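Local coordinates for protein beta-galactosidase (Marinomonas sp. ef1, PDB 6Y2K) that hydrolyses terminal beta-galactosidic linkages, working as a cold-active yet thermally stable hexameric enzyme of glycoside hydrolase family GH42, at residues W80-D83 with S87-A90; G71-T76 with T122-R127; I42-T45 with L49-E52; Y31-E36 with T139-G144. One frame throughout, in Å; residues are numbered along the deposited sequence.

Interaction 1. Residues W80-D83 with S87-A90; sequences WLVD and SMLA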
loop_
_atom_site.group_PDB
_atom_site.type_symbol
_atom_site.label_atom_id
_atom_site.label_comp_id
_atom_site.label_asym_id
_atom_site.label_seq_id
_atom_site.Cartn_x
_atom_site.Cartn_y
_atom_site.Cartn_z
ATOM N N TRP A 80 55.196 -21.341 3.562
ATOM C CA TRP A 80 56.355 -22.088 3.056
ATOM C C TRP A 80 55.940 -23.414 2.407
ATOM O O TRP A 80 56.521 -23.831 1.409
ATOM C CB TRP A 80 57.425 -22.308 4.138
ATOM C CG TRP A 80 57.031 -23.152 5.312
ATOM C CD1 TRP A 80 56.735 -22.704 6.558
ATOM C CD2 TRP A 80 56.924 -24.583 5.368
ATOM N NE1 TRP A 80 56.444 -23.755 7.391
ATOM C CE2 TRP A 80 56.551 -24.921 6.686
ATOM C CE3 TRP A 80 57.122 -25.615 4.441
ATOM C CZ2 TRP A 80 56.352 -26.246 7.092
ATOM C CZ3 TRP A 80 56.925 -26.927 4.843
ATOM C CH2 TRP A 80 56.545 -27.231 6.159
ATOM N N LEU A 81 54.920 -24.063 2.965
ATOM C CA LEU A 81 54.432 -25.342 2.432
ATOM C C LEU A 81 53.668 -25.130 1.110
ATOM O O LEU A 81 53.880 -25.858 0.142
ATOM C CB LEU A 81 53.575 -26.051 3.495
ATOM C CG LEU A 81 53.141 -27.505 3.256
ATOM C CD1 LEU A 81 52.819 -28.192 4.579
ATOM C CD2 LEU A 81 51.940 -27.595 2.316
ATOM N N VAL A 82 52.812 -24.113 1.074
ATOM C CA VAL A 82 52.106 -23.715 -0.158
ATOM C C VAL A 82 53.104 -23.418 -1.289
ATOM O O VAL A 82 52.929 -23.894 -2.413
ATOM C CB VAL A 82 51.169 -22.495 0.084
ATOM C CG1 VAL A 82 50.620 -21.932 -1.226
ATOM C CG2 VAL A 82 50.024 -22.873 1.029
ATOM N N ASP A 83 54.152 -22.656 -0.979
ATOM C CA ASP A 83 55.163 -22.299 -1.974
ATOM C C ASP A 83 55.901 -23.535 -2.521
ATOM O O ASP A 83 56.277 -23.562 -3.690
ATOM C CB ASP A 83 56.173 -21.290 -1.398
ATOM C CG ASP A 83 55.577 -19.906 -1.176
ATOM O OD1 ASP A 83 54.502 -19.601 -1.729
ATOM O OD2 ASP A 83 56.191 -19.107 -0.439
ATOM N N SER A 87 50.792 -27.071 -6.929
ATOM C CA SER A 87 49.688 -27.933 -7.367
ATOM C C SER A 87 48.644 -28.252 -6.272
ATOM O O SER A 87 47.600 -28.853 -6.583
ATOM C CB SER A 87 50.231 -29.250 -7.933
ATOM O OG SER A 87 50.762 -30.080 -6.903
ATOM N N MET A 88 48.923 -27.904 -5.009
ATOM C CA MET A 88 47.952 -28.094 -3.925
ATOM C C MET A 88 46.816 -27.070 -3.937
ATOM O O MET A 88 45.773 -27.316 -3.350
ATOM C CB MET A 88 48.632 -28.091 -2.533
ATOM C CG MET A 88 48.869 -26.727 -1.909
ATOM S SD MET A 88 49.842 -26.800 -0.393
ATOM C CE MET A 88 48.520 -26.787 0.816
ATOM N N LEU A 89 47.024 -25.921 -4.576
ATOM C CA LEU A 89 46.035 -24.851 -4.544
ATOM C C LEU A 89 44.833 -25.138 -5.437
ATOM O O LEU A 89 44.974 -25.574 -6.579
ATOM C CB LEU A 89 46.666 -23.504 -4.915
ATOM C CG LEU A 89 47.708 -22.963 -3.927
ATOM C CD1 LEU A 89 48.378 -21.723 -4.502
ATOM C CD2 LEU A 89 47.099 -22.644 -2.568
ATOM N N ALA A 90 43.646 -24.885 -4.894
ATOM C CA ALA A 90 42.407 -25.009 -5.644
ATOM C C ALA A 90 42.273 -23.907 -6.691
ATOM O O ALA A 90 42.941 -22.872 -6.614
ATOM C CB ALA A 90 41.225 -24.940 -4.690
#

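Interaction 2. Residues G71-T76 with T122-R127; sequences GTPTAT and TMMAER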
loop_
_atom_site.group_PDB
_atom_site.type_symbol
_atom_site.label_atom_id
_atom_site.label_comp_id
_atom_site.label_asym_id
_atom_site.label_seq_id
_atom_site.Cartn_x
_atom_site.Cartn_y
_atom_site.Cartn_z
ATOM N N GLY A 71 42.817 -30.666 17.797
ATOM C CA GLY A 71 42.581 -30.505 16.353
ATOM C C GLY A 71 43.841 -30.692 15.516
ATOM O O GLY A 71 44.863 -30.091 15.827
ATOM N N THR A 72 43.776 -31.505 14.455
ATOM C CA THR A 72 44.862 -31.560 13.483
ATOM C C THR A 72 44.836 -30.224 12.719
ATOM O O THR A 72 43.757 -29.710 12.425
ATOM C CB THR A 72 44.798 -32.763 12.499
ATOM O OG1 THR A 72 43.666 -32.662 11.620
ATOM C CG2 THR A 72 44.761 -34.075 13.255
ATOM N N PRO A 73 46.014 -29.659 12.415
ATOM C CA PRO A 73 46.112 -28.290 11.913
ATOM C C PRO A 73 46.061 -28.130 10.382
ATOM O O PRO A 73 46.533 -27.118 9.847
ATOM C CB PRO A 73 47.473 -27.855 12.457
ATOM C CG PRO A 73 48.283 -29.095 12.325
ATOM C CD PRO A 73 47.349 -30.204 12.727
ATOM N N THR A 74 45.436 -29.079 9.695
ATOM C CA THR A 74 45.536 -29.179 8.237
ATOM C C THR A 74 44.627 -28.218 7.444
ATOM O O THR A 74 44.747 -28.138 6.218
ATOM C CB THR A 74 45.291 -30.627 7.768
ATOM O OG1 THR A 74 44.030 -31.093 8.254
ATOM C CG2 THR A 74 46.382 -31.551 8.274
ATOM N N ALA A 75 43.745 -27.488 8.125
ATOM C CA ALA A 75 42.894 -26.483 7.474
ATOM C C ALA A 75 43.681 -25.273 7.010
ATOM O O ALA A 75 43.280 -24.609 6.049
ATOM C CB ALA A 75 41.784 -26.033 8.417
ATOM N N THR A 76 44.777 -24.979 7.707
ATOM C CA THR A 76 45.572 -23.780 7.483
ATOM C C THR A 76 47.072 -24.108 7.429
ATOM O O THR A 76 47.813 -23.780 8.354
ATOM C CB THR A 76 45.286 -22.720 8.576
ATOM O OG1 THR A 76 45.232 -23.335 9.866
ATOM C CG2 THR A 76 43.960 -22.041 8.320
ATOM N N THR A 122 50.740 -37.814 11.575
ATOM C CA THR A 122 51.555 -38.858 12.200
ATOM C C THR A 122 52.432 -38.288 13.315
ATOM O O THR A 122 52.459 -38.845 14.415
ATOM C CB THR A 122 52.423 -39.604 11.174
ATOM O OG1 THR A 122 51.575 -40.215 10.197
ATOM C CG2 THR A 122 53.273 -40.696 11.862
ATOM N N MET A 123 53.128 -37.181 13.044
ATOM C CA MET A 123 53.926 -36.511 14.083
ATOM C C MET A 123 53.100 -36.194 15.330
ATOM O O MET A 123 53.511 -36.516 16.443
ATOM C CB MET A 123 54.550 -35.209 13.569
ATOM C CG MET A 123 55.814 -35.368 12.741
ATOM S SD MET A 123 56.690 -33.787 12.598
ATOM C CE MET A 123 55.542 -32.843 11.621
ATOM N N MET A 124 51.940 -35.564 15.135
ATOM C CA MET A 124 51.050 -35.182 16.251
ATOM C C MET A 124 50.470 -36.364 17.002
ATOM O O MET A 124 50.444 -36.358 18.232
ATOM C CB MET A 124 49.865 -34.339 15.770
ATOM C CG MET A 124 50.065 -32.851 15.874
ATOM S SD MET A 124 48.507 -31.973 15.624
ATOM C CE MET A 124 48.087 -31.298 17.226
ATOM N N ALA A 125 49.963 -37.338 16.252
ATOM C CA ALA A 125 49.366 -38.546 16.828
ATOM C C ALA A 125 50.375 -39.398 17.619
ATOM O O ALA A 125 50.010 -40.009 18.626
ATOM C CB ALA A 125 48.730 -39.380 15.736
ATOM N N GLU A 126 51.624 -39.454 17.150
ATOM C CA GLU A 126 52.668 -40.179 17.870
ATOM C C GLU A 126 53.010 -39.457 19.178
ATOM O O GLU A 126 53.131 -40.098 20.218
ATOM C CB GLU A 126 53.893 -40.436 16.971
ATOM C CG GLU A 126 53.603 -41.542 15.957
ATOM C CD GLU A 126 54.671 -41.734 14.893
ATOM O OE1 GLU A 126 55.435 -40.791 14.597
ATOM O OE2 GLU A 126 54.727 -42.846 14.330
ATOM N N ARG A 127 53.119 -38.130 19.138
ATOM C CA ARG A 127 53.448 -37.365 20.343
ATOM C C ARG A 127 52.318 -37.336 21.388
ATOM O O ARG A 127 52.592 -37.456 22.595
ATOM C CB ARG A 127 53.853 -35.926 19.996
ATOM C CG ARG A 127 54.429 -35.152 21.181
ATOM C CD ARG A 127 55.146 -33.872 20.773
ATOM N NE ARG A 127 55.904 -33.295 21.890
ATOM C CZ ARG A 127 57.123 -33.688 22.288
ATOM N NH1 ARG A 127 57.771 -34.672 21.673
ATOM N NH2 ARG A 127 57.704 -33.095 23.328
#

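Interaction 3. Residues I42-T45 with L49-E52; sequences IEPT and LHWE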
loop_
_atom_site.group_PDB
_atom_site.type_symbol
_atom_site.label_atom_id
_atom_site.label_comp_id
_atom_site.label_asym_id
_atom_site.label_seq_id
_atom_site.Cartn_x
_atom_site.Cartn_y
_atom_site.Cartn_z
ATOM N N ILE A 42 53.705 -24.484 15.260
ATOM C CA ILE A 42 54.411 -25.769 15.354
ATOM C C ILE A 42 55.649 -25.808 14.444
ATOM O O ILE A 42 56.706 -26.254 14.878
ATOM C CB ILE A 42 53.500 -26.967 14.999
ATOM C CG1 ILE A 42 52.326 -27.076 15.987
ATOM C CG2 ILE A 42 54.296 -28.279 14.999
ATOM C CD1 ILE A 42 51.188 -27.945 15.498
ATOM N N GLU A 43 55.497 -25.371 13.191
ATOM C CA GLU A 43 56.539 -25.500 12.167
ATOM C C GLU A 43 56.611 -24.215 11.326
ATOM O O GLU A 43 56.110 -24.174 10.194
ATOM C CB GLU A 43 56.283 -26.731 11.285
ATOM C CG GLU A 43 57.489 -27.152 10.446
ATOM C CD GLU A 43 57.274 -28.441 9.651
ATOM O OE1 GLU A 43 56.113 -28.817 9.409
ATOM O OE2 GLU A 43 58.268 -29.094 9.248
ATOM N N PRO A 44 57.228 -23.159 11.880
ATOM C CA PRO A 44 57.322 -21.883 11.149
ATOM C C PRO A 44 58.210 -21.940 9.915
ATOM O O PRO A 44 58.038 -21.126 9.013
ATOM C CB PRO A 44 57.903 -20.897 12.171
ATOM C CG PRO A 44 58.315 -21.688 13.357
ATOM C CD PRO A 44 57.753 -23.073 13.253
ATOM N N THR A 45 59.162 -22.874 9.904
ATOM C CA THR A 45 60.014 -23.144 8.748
ATOM C C THR A 45 60.249 -24.664 8.763
ATOM O O THR A 45 60.296 -25.254 9.846
ATOM C CB THR A 45 61.316 -22.307 8.819
ATOM O OG1 THR A 45 62.087 -22.459 7.620
ATOM C CG2 THR A 45 62.179 -22.689 10.036
ATOM N N LEU A 49 60.647 -27.606 14.636
ATOM C CA LEU A 49 59.382 -27.897 15.287
ATOM C C LEU A 49 59.337 -27.354 16.694
ATOM O O LEU A 49 60.348 -27.350 17.393
ATOM C CB LEU A 49 59.129 -29.395 15.305
ATOM C CG LEU A 49 59.072 -30.033 13.916
ATOM C CD1 LEU A 49 59.205 -31.542 14.020
ATOM C CD2 LEU A 49 57.784 -29.653 13.200
ATOM N N HIS A 50 58.150 -26.903 17.093
ATOM C CA HIS A 50 57.920 -26.302 18.396
ATOM C C HIS A 50 56.686 -26.949 19.026
ATOM O O HIS A 50 55.542 -26.585 18.701
ATOM C CB HIS A 50 57.737 -24.790 18.262
ATOM C CG HIS A 50 58.905 -24.088 17.638
ATOM N ND1 HIS A 50 59.973 -23.613 18.369
ATOM C CD2 HIS A 50 59.169 -23.776 16.346
ATOM C CE1 HIS A 50 60.846 -23.044 17.554
ATOM N NE2 HIS A 50 60.381 -23.132 16.319
ATOM N N TRP A 51 56.934 -27.936 19.888
ATOM C CA TRP A 51 55.892 -28.634 20.648
ATOM C C TRP A 51 55.769 -28.169 22.101
ATOM O O TRP A 51 54.775 -28.489 22.755
ATOM C CB TRP A 51 56.159 -30.138 20.675
ATOM C CG TRP A 51 56.102 -30.827 19.356
ATOM C CD1 TRP A 51 57.111 -31.526 18.753
ATOM C CD2 TRP A 51 54.976 -30.902 18.476
ATOM N NE1 TRP A 51 56.675 -32.042 17.544
ATOM C CE2 TRP A 51 55.369 -31.674 17.356
ATOM C CE3 TRP A 51 53.671 -30.399 18.526
ATOM C CZ2 TRP A 51 54.499 -31.948 16.290
ATOM C CZ3 TRP A 51 52.804 -30.682 17.476
ATOM C CH2 TRP A 51 53.228 -31.448 16.370
ATOM N N GLU A 52 56.766 -27.447 22.616
ATOM C CA GLU A 52 56.787 -27.056 24.036
ATOM C C GLU A 52 55.500 -26.341 24.483
ATOM O O GLU A 52 54.964 -26.647 25.553
ATOM C CB GLU A 52 58.012 -26.187 24.324
ATOM C CG GLU A 52 58.195 -25.757 25.779
ATOM C CD GLU A 52 59.334 -24.763 25.922
ATOM O OE1 GLU A 52 59.047 -23.547 26.047
ATOM O OE2 GLU A 52 60.513 -25.190 25.876
#

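Interaction 4. Residues Y31-E36 with T139-G144; sequences YVRVGE and TDNEYG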
loop_
_atom_site.group_PDB
_atom_site.type_symbol
_atom_site.label_atom_id
_atom_site.label_comp_id
_atom_site.label_asym_id
_atom_site.label_seq_id
_atom_site.Cartn_x
_atom_site.Cartn_y
_atom_site.Cartn_z
ATOM N N TYR A 31 35.142 -29.678 28.645
ATOM C CA TYR A 31 35.917 -29.999 27.443
ATOM C C TYR A 31 36.481 -28.730 26.814
ATOM O O TYR A 31 35.835 -27.687 26.816
ATOM C CB TYR A 31 35.053 -30.708 26.399
ATOM C CG TYR A 31 34.783 -32.155 26.696
ATOM C CD1 TYR A 31 33.907 -32.515 27.715
ATOM C CD2 TYR A 31 35.384 -33.168 25.954
ATOM C CE1 TYR A 31 33.646 -33.843 28.001
ATOM C CE2 TYR A 31 35.127 -34.504 26.224
ATOM C CZ TYR A 31 34.259 -34.836 27.253
ATOM O OH TYR A 31 33.983 -36.154 27.543
ATOM N N VAL A 32 37.688 -28.833 26.262
ATOM C CA VAL A 32 38.363 -27.698 25.636
ATOM C C VAL A 32 39.005 -28.140 24.326
ATOM O O VAL A 32 39.773 -29.110 24.315
ATOM C CB VAL A 32 39.452 -27.112 26.559
ATOM C CG1 VAL A 32 40.105 -25.883 25.922
ATOM C CG2 VAL A 32 38.866 -26.763 27.920
ATOM N N ARG A 33 38.708 -27.432 23.230
ATOM C CA ARG A 33 39.342 -27.721 21.943
ATOM C C ARG A 33 40.545 -26.797 21.723
ATOM O O ARG A 33 40.469 -25.597 21.980
ATOM C CB ARG A 33 38.352 -27.592 20.784
ATOM C CG ARG A 33 38.891 -28.135 19.469
ATOM C CD ARG A 33 38.035 -27.741 18.278
ATOM N NE ARG A 33 38.025 -26.295 18.071
ATOM C CZ ARG A 33 37.297 -25.665 17.152
ATOM N NH1 ARG A 33 36.512 -26.344 16.315
ATOM N NH2 ARG A 33 37.358 -24.338 17.066
ATOM N N VAL A 34 41.663 -27.374 21.278
ATOM C CA VAL A 34 42.848 -26.599 20.887
ATOM C C VAL A 34 43.532 -27.180 19.643
ATOM O O VAL A 34 43.353 -28.357 19.320
ATOM C CB VAL A 34 43.905 -26.513 22.025
ATOM C CG1 VAL A 34 43.291 -25.948 23.302
ATOM C CG2 VAL A 34 44.557 -27.862 22.291
ATOM N N GLY A 35 44.304 -26.335 18.953
ATOM C CA GLY A 35 45.335 -26.792 18.007
ATOM C C GLY A 35 45.090 -26.739 16.502
ATOM O O GLY A 35 46.055 -26.815 15.730
ATOM N N GLU A 36 43.837 -26.590 16.071
ATOM C CA GLU A 36 43.494 -26.745 14.638
ATOM C C GLU A 36 44.032 -25.657 13.687
ATOM O O GLU A 36 44.059 -25.874 12.474
ATOM C CB GLU A 36 41.975 -26.963 14.436
ATOM C CG GLU A 36 41.068 -25.722 14.401
ATOM C CD GLU A 36 40.864 -25.023 15.743
ATOM O OE1 GLU A 36 41.472 -25.413 16.775
ATOM O OE2 GLU A 36 40.073 -24.053 15.761
ATOM N N THR A 139 39.478 -33.784 13.221
ATOM C CA THR A 139 40.232 -33.749 11.965
ATOM C C THR A 139 40.016 -32.412 11.258
ATOM O O THR A 139 38.883 -32.021 11.022
ATOM C CB THR A 139 39.815 -34.880 11.018
ATOM O OG1 THR A 139 38.390 -34.879 10.863
ATOM C CG2 THR A 139 40.273 -36.226 11.571
ATOM N N ASP A 140 41.096 -31.702 10.949
ATOM C CA ASP A 140 41.023 -30.503 10.109
ATOM C C ASP A 140 40.081 -29.467 10.801
ATOM O O ASP A 140 40.103 -29.337 12.044
ATOM C CB ASP A 140 40.591 -30.936 8.688
ATOM C CG ASP A 140 40.928 -29.918 7.590
ATOM O OD1 ASP A 140 40.073 -29.024 7.341
ATOM O OD2 ASP A 140 41.986 -30.062 6.926
ATOM N N ASN A 141 39.296 -28.720 10.025
ATOM C CA ASN A 141 38.349 -27.740 10.558
ATOM C C ASN A 141 37.384 -27.313 9.450
ATOM O O ASN A 141 37.792 -26.644 8.504
ATOM C CB ASN A 141 39.064 -26.500 11.107
ATOM C CG ASN A 141 38.113 -25.571 11.846
ATOM O OD1 ASN A 141 37.725 -25.841 13.000
ATOM N ND2 ASN A 141 37.712 -24.483 11.184
ATOM N N GLU A 142 36.124 -27.722 9.572
ATOM C CA GLU A 142 35.047 -27.295 8.676
ATOM C C GLU A 142 35.380 -27.555 7.210
ATOM O O GLU A 142 35.512 -26.630 6.405
ATOM C CB GLU A 142 34.681 -25.814 8.905
ATOM C CG GLU A 142 34.031 -25.508 10.255
ATOM C CD GLU A 142 33.449 -24.098 10.325
ATOM O OE1 GLU A 142 34.036 -23.180 9.714
ATOM O OE2 GLU A 142 32.397 -23.897 10.984
ATOM N N TYR A 143 35.517 -28.837 6.880
ATOM C CA TYR A 143 35.667 -29.282 5.505
ATOM C C TYR A 143 34.617 -28.582 4.668
ATOM O O TYR A 143 33.444 -28.568 5.047
ATOM C CB TYR A 143 35.417 -30.794 5.361
ATOM C CG TYR A 143 36.435 -31.736 5.976
ATOM C CD1 TYR A 143 37.802 -31.501 5.873
ATOM C CD2 TYR A 143 36.022 -32.904 6.610
ATOM C CE1 TYR A 143 38.730 -32.390 6.415
ATOM C CE2 TYR A 143 36.940 -33.794 7.156
ATOM C CZ TYR A 143 38.290 -33.537 7.055
ATOM O OH TYR A 143 39.199 -34.427 7.598
ATOM N N GLY A 144 35.040 -28.004 3.546
ATOM C CA GLY A 144 34.113 -27.405 2.590
ATOM C C GLY A 144 33.806 -25.933 2.823
ATOM O O GLY A 144 33.304 -25.279 1.903
HETATM O O HOH W 1 37.805 -23.525 14.360
#

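Interaction 1. Residues W80-D83 with S87-A90
With CG set between its backbone N and carbonyl carbon (chi1 85°), Met88 sends its side chain out to the flank of the helical residues Leu81 and Val82, and a bend at chi3 (-97°) then turns the methyl CE aside, so that SD and CE both reach the helix. The leucine answers with one branch: its CD2 lies 3.5 Å from Met88 SD and 3.8 Å from Met88 CE, the two side chains crossing at about a right angle. Beside it the sulfur also comes down on the helix backbone, with Met88 SD 3.8 Å from Val82 CA.

The valine divides its methyls between two neighbours. CG2 faces the methionine end, 4.2 Å from Met88 SD, whereas CG1 sits against the forked tip of Leu89, 3.8 Å from Leu89 CD2 and 4.0 Å from Leu89 CD1. Were an alanine to stand in for Val82, both branches would go at once, and the tip of Leu89 would probably lose its mate on the helix while the methionine end became freer to turn.

The contact is thus a purely apolar fold-back, in which the chain just after helix 79-84 folds back and passes across its flank, nearest at Val82 and Met88. Trp80 and Asp83 of the same helix pack on Arg188 and Glu192 of the second subunit. Helix 111-128 covers the apolar cluster, since Tyr113 packs on both Leu81 and Met88 and Glu116 adds to the leucine.

Interaction 2. Residues G71-T76 with T122-R127
The backbone of Gly71-Pro73 runs off the end of a strand and past the helical residue Met124, coming nearest where Thr72 CA and Met124 CA stand 7.7 Å apart, and then folds into a type I turn from Pro73 to Thr76 closed by a weak Thr76 N to Pro73 O bond. Across that gap a single side chain makes all the contact from the helix. Met124 points at the loop and lays its sulfur beside the proline ring, SD 3.6 Å from Pro73 CD, the two groups sliding past each other in opposite directions. A bend at chi3 (110°) turns the methyl toward the end of strand 67-71, with Met124 CE 3.7 Å from Gly71 O. Thr72 offers the sulfur only its backbone, with CA 4.2 Å from Met124 SD; its hydroxyl is engaged by Gln226 and by the backbone N of Asp140.

Met120, one turn earlier on the helix, and Trp39 also pack on Pro73. This is the packing of a beta-alpha-beta crossover in a TIM barrel: helix 111-128 belongs to the connection between the adjacent parallel strands 67-71 and 134-138, and Met124 seats it against the C-terminal end of the first.

Interaction 3. Residues I42-T45 with L49-E52
One conventional hydrogen bond joins the segments, from His50 N to Ile42 O at 2.7 Å. The donor approaches in the plane of the carbonyl, but the bond is bent, with an N-H...O angle of 141°. The same oxygen, near the end of helix 39-42, takes a second, weaker contact from a carbon: Leu49 CA lies 3.2 Å from Ile42 O. Two successive residues of one segment thus converge on a single carbonyl, as the loop doubles back on itself.

The second kind of interaction is CH-pi. Ile42 has CG2 opposite its backbone N (CG1 at chi1 -62°), and this methyl stands over one face of the Trp51 indole, 3.8 Å from the centroid of the six-membered ring. CD1 comes down at the rim, 3.7 Å from Trp51 CZ3. If an alanine took the place of Trp51, the isoleucine methyls would probably lose the flat surface they rest on, opening a gap toward helix 111-128.

The remaining contacts are van der Waals. The stem of Glu43 and the side chain of Leu49 run side by side in the same direction, Glu43 CG 3.7 Å from Leu49 CD2, while the carboxylate beyond is held by a salt bridge to Arg119. Pro44 meets the imidazole at its edge, with Pro44 CD 3.5 Å from His50 CD2.

At the far end Thr45 bonds to Arg188 of the second subunit. The whole loop links helix 39-42 to helix 52-63 and lies against helix 111-128, where Met123 receives Leu49 and Arg127 borders Trp51.

Interaction 4. Residues Y31-E36 with T139-G144
Asn141 and Glu36 meet through the amide oxygen and the aliphatic stem: Asn141 OD1 lies 3.6 Å from Glu36 CG, the carboxylate and amide planes being 35° apart. Arg33 brings NH1 equally near, 3.6 Å from Asn141 OD1, but its guanidinium is turned 72° from the amide, and the approach is oblique. A water joins this shell. It sits 2.7 Å from Asn141 OD1 and 2.7 Å from Glu36 OE2, and makes a weak bond with Arg33 NH2, linking all three side chains.

The carboxyl carbon of Glu36 lies over a face of the Arg33 guanidinium, and Glu36 OE2 is 3.0 Å from Arg33 NH2, a pairing of charges with no N-H aimed at the oxygen. Glu36 reaches there because its CG lies between the backbone N and the carbonyl carbon (chi1 83°) and the chain bends again at chi2.

These groups gather at the C-terminal ends of strands 29-34 and 134-138 of the (beta/alpha)8 barrel. Asn141 with Glu142 forms the Asn-Glu pair found after strand four in clan GH-A, a placement consistent with the acid/base position of relatives; Glu142 bonds to a glycerol probably left from the crystallisation liquor.

Farther out, Asn242 ND2 bonds to Asn141 OD1 and would help to set the turn of the amide, Tyr8 bonds to Glu36 OE2, and Glu314 on strand 310-315, probably the nucleophile as in relatives, forms a salt bridge with Arg33 NH1. The backbone of the asparagine is steadied by its neighbour, Asn141 N to Asp140 OD1 at 2.8 Å, and that carboxylate is anchored by Arg104 and Thr74.

The four contacts form a path from barrel mouth to subunit boundary. Interaction 4 lies at the probable active site, with the Asn141 side chain about 6 Å from a bound glycerol. Interaction 2 is its neighbour, centres about 10 Å apart, tied by Thr74 OG1 to Asp140 OD2 at 2.6 Å and by the strand bond Gly71 N to Val34 O at 2.8 Å. Interaction 3 also touches Met124 of interaction 2, Met124 CG being 3.5 Å from Trp51 CH2. Interaction 1 joins interaction 3 through Trp80 NE1 to Glu43 O at 2.9 Å, and both touch the second subunit; interaction 1 stays about 10 Å from interaction 4 at the nearest atoms.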